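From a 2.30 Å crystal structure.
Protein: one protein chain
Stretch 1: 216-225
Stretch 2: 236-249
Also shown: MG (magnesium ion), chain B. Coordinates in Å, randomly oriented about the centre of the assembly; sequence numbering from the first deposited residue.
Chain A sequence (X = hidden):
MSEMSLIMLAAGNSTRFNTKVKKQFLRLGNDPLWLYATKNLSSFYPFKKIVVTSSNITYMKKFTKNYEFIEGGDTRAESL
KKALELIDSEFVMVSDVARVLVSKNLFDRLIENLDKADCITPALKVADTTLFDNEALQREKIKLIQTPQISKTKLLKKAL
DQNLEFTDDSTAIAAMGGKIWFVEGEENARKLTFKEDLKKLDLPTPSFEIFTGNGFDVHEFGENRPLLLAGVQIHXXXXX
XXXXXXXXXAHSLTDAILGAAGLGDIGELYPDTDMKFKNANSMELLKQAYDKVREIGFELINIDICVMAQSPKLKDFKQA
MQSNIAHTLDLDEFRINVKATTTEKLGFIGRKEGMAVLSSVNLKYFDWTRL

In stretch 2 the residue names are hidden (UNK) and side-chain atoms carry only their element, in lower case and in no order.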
# COMPACT_ATOMS: atom_id res chain seq x y z
N PHE A 216 -5.33 -45.76 0.26
CA PHE A 216 -4.69 -47.06 0.30
C PHE A 216 -5.69 -48.08 -0.19
O PHE A 216 -6.85 -48.07 0.22
CB PHE A 216 -4.20 -47.40 1.71
CG PHE A 216 -3.42 -48.69 1.77
CD1 PHE A 216 -2.08 -48.73 1.39
CD2 PHE A 216 -4.04 -49.87 2.20
CE1 PHE A 216 -1.35 -49.93 1.43
CE2 PHE A 216 -3.33 -51.07 2.27
CZ PHE A 216 -1.99 -51.11 1.87
N ASP A 217 -5.23 -48.93 -1.09
CA ASP A 217 -6.06 -49.96 -1.67
C ASP A 217 -5.26 -51.20 -2.00
O ASP A 217 -4.06 -51.12 -2.31
CB ASP A 217 -6.76 -49.44 -2.92
CG ASP A 217 -8.11 -50.12 -3.15
OD1 ASP A 217 -8.55 -50.94 -2.30
OD2 ASP A 217 -8.78 -49.89 -4.16
N VAL A 218 -5.94 -52.34 -1.92
CA VAL A 218 -5.36 -53.66 -2.16
C VAL A 218 -6.29 -54.40 -3.13
O VAL A 218 -7.51 -54.45 -2.92
CB VAL A 218 -5.23 -54.46 -0.82
CG1 VAL A 218 -4.81 -55.92 -1.06
CG2 VAL A 218 -4.26 -53.79 0.12
N HIS A 219 -5.72 -54.91 -4.21
CA HIS A 219 -6.43 -55.86 -5.07
C HIS A 219 -5.64 -57.17 -5.11
O HIS A 219 -4.44 -57.19 -4.82
CB HIS A 219 -6.63 -55.32 -6.49
CG HIS A 219 -7.60 -54.18 -6.57
ND1 HIS A 219 -8.26 -53.68 -5.47
CD2 HIS A 219 -8.00 -53.44 -7.63
CE1 HIS A 219 -9.03 -52.67 -5.84
NE2 HIS A 219 -8.88 -52.50 -7.14
N GLU A 220 -6.34 -58.24 -5.46
CA GLU A 220 -5.80 -59.59 -5.49
C GLU A 220 -5.37 -59.99 -6.90
O GLU A 220 -6.06 -59.68 -7.88
CB GLU A 220 -6.88 -60.55 -4.98
CG GLU A 220 -6.48 -62.01 -4.86
CD GLU A 220 -7.61 -62.89 -4.35
OE1 GLU A 220 -7.34 -64.08 -4.07
OE2 GLU A 220 -8.76 -62.39 -4.24
N PHE A 221 -4.23 -60.65 -7.01
CA PHE A 221 -3.82 -61.23 -8.28
C PHE A 221 -4.63 -62.50 -8.62
O PHE A 221 -5.31 -63.08 -7.76
CB PHE A 221 -2.32 -61.57 -8.26
CG PHE A 221 -1.42 -60.42 -8.64
CD1 PHE A 221 -0.51 -59.90 -7.71
CD2 PHE A 221 -1.47 -59.85 -9.91
CE1 PHE A 221 0.34 -58.84 -8.04
CE2 PHE A 221 -0.63 -58.78 -10.24
CZ PHE A 221 0.28 -58.28 -9.32
N GLY A 222 -4.55 -62.92 -9.88
CA GLY A 222 -5.13 -64.18 -10.30
C GLY A 222 -6.25 -64.06 -11.32
O GLY A 222 -7.03 -64.99 -11.47
N GLU A 223 -6.35 -62.93 -12.00
CA GLU A 223 -7.28 -62.83 -13.12
C GLU A 223 -6.53 -62.73 -14.43
O GLU A 223 -5.62 -61.91 -14.58
CB GLU A 223 -8.27 -61.67 -12.97
CG GLU A 223 -9.48 -61.79 -13.88
CD GLU A 223 -10.77 -61.34 -13.22
OE1 GLU A 223 -11.42 -60.41 -13.76
OE2 GLU A 223 -11.13 -61.90 -12.15
N ASN A 224 -6.91 -63.60 -15.38
CA ASN A 224 -6.28 -63.64 -16.69
C ASN A 224 -6.79 -62.51 -17.59
O ASN A 224 -7.67 -62.72 -18.43
CB ASN A 224 -6.49 -65.00 -17.36
CG ASN A 224 -5.62 -65.20 -18.61
OD1 ASN A 224 -5.48 -66.32 -19.10
ND2 ASN A 224 -5.05 -64.11 -19.12
N ARG A 225 -6.23 -61.33 -17.39
CA ARG A 225 -6.57 -60.16 -18.20
C ARG A 225 -5.43 -59.15 -18.08
O ARG A 225 -4.54 -59.34 -17.26
CB ARG A 225 -7.90 -59.54 -17.75
CG ARG A 225 -7.90 -58.97 -16.34
CD ARG A 225 -9.07 -58.05 -16.09
NE ARG A 225 -9.29 -57.78 -14.67
CZ ARG A 225 -10.32 -57.10 -14.20
NH1 ARG A 225 -11.23 -56.62 -15.03
NH2 ARG A 225 -10.46 -56.90 -12.89
N UNK A 236 0.10 -58.10 -20.20
CA UNK A 236 -1.06 -58.59 -20.97
C UNK A 236 -1.98 -59.57 -20.23
O UNK A 236 -3.13 -59.67 -20.62
c UNK A 236 1.38 -58.62 -20.71
c UNK A 236 -0.41 -59.27 -22.20
c UNK A 236 0.99 -59.69 -21.72
N UNK A 237 -1.49 -60.26 -19.19
CA UNK A 237 -2.26 -61.35 -18.58
C UNK A 237 -2.24 -61.37 -17.05
O UNK A 237 -3.05 -62.05 -16.42
c UNK A 237 -1.71 -62.84 -20.60
o UNK A 237 -0.36 -62.86 -18.70
c UNK A 237 -1.73 -62.73 -19.07
N UNK A 238 -1.30 -60.65 -16.45
CA UNK A 238 -1.13 -60.70 -14.99
C UNK A 238 -2.09 -59.73 -14.30
O UNK A 238 -1.66 -58.81 -13.59
c UNK A 238 0.33 -60.41 -14.59
c UNK A 238 3.51 -60.87 -13.72
s UNK A 238 2.31 -60.30 -12.59
c UNK A 238 0.75 -60.99 -13.25
N UNK A 239 -3.39 -59.95 -14.49
CA UNK A 239 -4.40 -59.04 -14.02
C UNK A 239 -4.84 -59.23 -12.58
O UNK A 239 -4.52 -60.21 -11.92
N UNK A 240 -5.60 -58.26 -12.10
CA UNK A 240 -6.11 -58.30 -10.75
C UNK A 240 -7.60 -58.56 -10.83
O UNK A 240 -8.24 -58.23 -11.84
c UNK A 240 -4.35 -56.59 -9.84
c UNK A 240 -3.70 -57.35 -8.67
c UNK A 240 -4.16 -55.07 -9.69
c UNK A 240 -5.82 -56.98 -10.00
N UNK A 241 -8.14 -59.14 -9.77
CA UNK A 241 -9.52 -59.60 -9.74
C UNK A 241 -10.52 -58.49 -9.48
O UNK A 241 -10.31 -57.64 -8.60
c UNK A 241 -9.26 -63.07 -7.96
c UNK A 241 -9.70 -60.69 -8.67
n UNK A 241 -8.59 -65.39 -7.28
c UNK A 241 -8.44 -64.31 -8.30
c UNK A 241 -9.04 -62.01 -9.04
N UNK A 242 -11.60 -58.51 -10.27
CA UNK A 242 -12.80 -57.71 -10.02
C UNK A 242 -12.50 -56.20 -9.98
O UNK A 242 -11.58 -55.76 -10.67
c UNK A 242 -13.51 -58.19 -8.75
N UNK A 243 -13.27 -55.44 -9.20
CA UNK A 243 -13.13 -53.98 -9.08
C UNK A 243 -12.99 -53.29 -10.44
O UNK A 243 -11.95 -52.69 -10.75
n UNK A 243 -11.40 -55.33 -6.42
n UNK A 243 -12.45 -54.60 -4.70
c UNK A 243 -11.67 -55.57 -5.15
c UNK A 243 -11.92 -53.62 -8.19
c UNK A 243 -12.69 -53.71 -5.72
c UNK A 243 -12.02 -54.16 -6.80
N UNK A 244 -14.06 -53.39 -11.23
CA UNK A 244 -14.10 -52.86 -12.59
C UNK A 244 -12.99 -53.48 -13.45
O UNK A 244 -12.94 -54.70 -13.64
o UNK A 244 -14.80 -50.76 -11.57
c UNK A 244 -13.99 -51.33 -12.58
N UNK A 245 -12.08 -52.64 -13.93
CA UNK A 245 -10.96 -53.07 -14.74
C UNK A 245 -9.72 -53.39 -13.89
O UNK A 245 -8.63 -53.57 -14.44
o UNK A 245 -10.35 -50.50 -13.90
o UNK A 245 -10.29 -49.55 -15.82
c UNK A 245 -10.64 -51.99 -15.78
c UNK A 245 -10.42 -50.60 -15.15
N UNK A 246 -9.90 -53.44 -12.56
CA UNK A 246 -8.84 -53.84 -11.63
C UNK A 246 -7.74 -52.82 -11.31
O UNK A 246 -6.75 -53.15 -10.66
N UNK A 247 -7.92 -51.58 -11.74
CA UNK A 247 -6.90 -50.53 -11.55
C UNK A 247 -6.80 -50.09 -10.09
O UNK A 247 -7.44 -49.11 -9.70
c UNK A 247 -6.12 -48.43 -12.77
o UNK A 247 -6.04 -47.83 -13.86
c UNK A 247 -7.27 -49.36 -12.47
o UNK A 247 -5.23 -48.19 -11.89
N UNK A 248 -6.02 -50.81 -9.27
CA UNK A 248 -5.85 -50.47 -7.85
C UNK A 248 -5.28 -49.08 -7.69
O UNK A 248 -5.59 -48.39 -6.73
c UNK A 248 -3.92 -52.18 -7.91
c UNK A 248 -5.36 -51.89 -5.78
c UNK A 248 -4.79 -51.28 -7.06
N UNK A 249 -4.38 -48.71 -8.59
CA UNK A 249 -3.79 -47.38 -8.54
C UNK A 249 -4.88 -46.30 -8.63
O UNK A 249 -4.99 -45.44 -7.75
c UNK A 249 -2.70 -47.21 -9.62
c UNK A 249 -2.65 -44.71 -10.06
c UNK A 249 -1.89 -45.91 -9.50
c UNK A 249 -0.51 -46.05 -10.17
MG MG B . -10.47 -51.50 -1.39
O HOH W 1 -11.03 -51.11 -3.46
O HOH W 2 -9.76 -53.53 -1.41
O HOH W 3 -9.04 -57.94 -6.27
O HOH W 4 -10.34 -64.78 -5.13
O HOH W 5 -2.85 -62.58 -12.24
O HOH W 6 -10.94 -49.53 -1.21

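Position 236 has three side-chain carbons closing a ring onto the backbone N. That is Pro236; its side chain stays clear of stretch 1.

Position 237 has one carbon carrying an oxygen and a carbon. Its CB lies 3.6 Å from Asn224 ND2. It is Thr237, and its O accepts a weak hydrogen bond from Arg225 N.

Position 238 is an unbranched chain of two carbons, a sulfur and a carbon, lying beside the Phe221 ring. This is Met238. Its CG is 4.0 Å from Phe221 CE2, and SD approaches the ring obliquely.

Position 239 has no side-chain atoms. A CB here would clash with Glu223 O and Arg225 O. It is Gly239. Its O accepts a hydrogen bond from Glu223 N (3.3 Å).

Position 240 has four carbons, forked at the second. One fork end sits over a face of the Phe221 ring. The residue is Leu240, with CD2 3.6 Å from Phe221 CD2.

Position 241 has four carbons in a row ending in nitrogen, and the chain runs past Gly222 toward Glu220. It is Lys241. NZ forms a long salt bridge with Glu220 OE1 (3.7 Å), and water 4 links NZ to Glu220 OE2.

Position 242 has a single carbon, pointing away from stretch 1. It is Ala242.

Position 243 has one carbon, then a five-membered ring of three carbons and two nitrogens. The ring lies nearly parallel to that of His219. This is His243; the two rings form an offset stack, centroids 4.0 Å apart.

Position 244 has one carbon and one oxygen, directed away: Ser244. Its O accepts a hydrogen bond from Arg225 NH1 (2.9 Å).

Position 245 has two carbons, the second carrying two oxygens. It is Asp245, and its backbone C lies over the Arg225 guanidinium.

Position 246 has no side chain and a positive phi, which favours Gly246. It closes a type II' turn begun at His243.

Position 247 again has two carbons and two oxygens, pointing away. It is Asp247, the N-cap of the following helix.

Position 248 has one carbon carrying two more. One branch packs on the His219 ring face opposite His243. It is Val248, with CG1 3.3 Å from His219 CG.

Position 249 has four carbons, forked at the second, and makes no contact: Leu249.

The contact combines bulged antiparallel pairing with side-chain packing. Lys241 N donates to Glu220 O (2.9 Å). His219 is sandwiched between His243 and Val248. Arg225 gathers the loop by its carbonyls, with NH2 donating to Leu240 O (2.8 Å).

Stretch 2 (236-249) PTMGLKAHSDGDVL
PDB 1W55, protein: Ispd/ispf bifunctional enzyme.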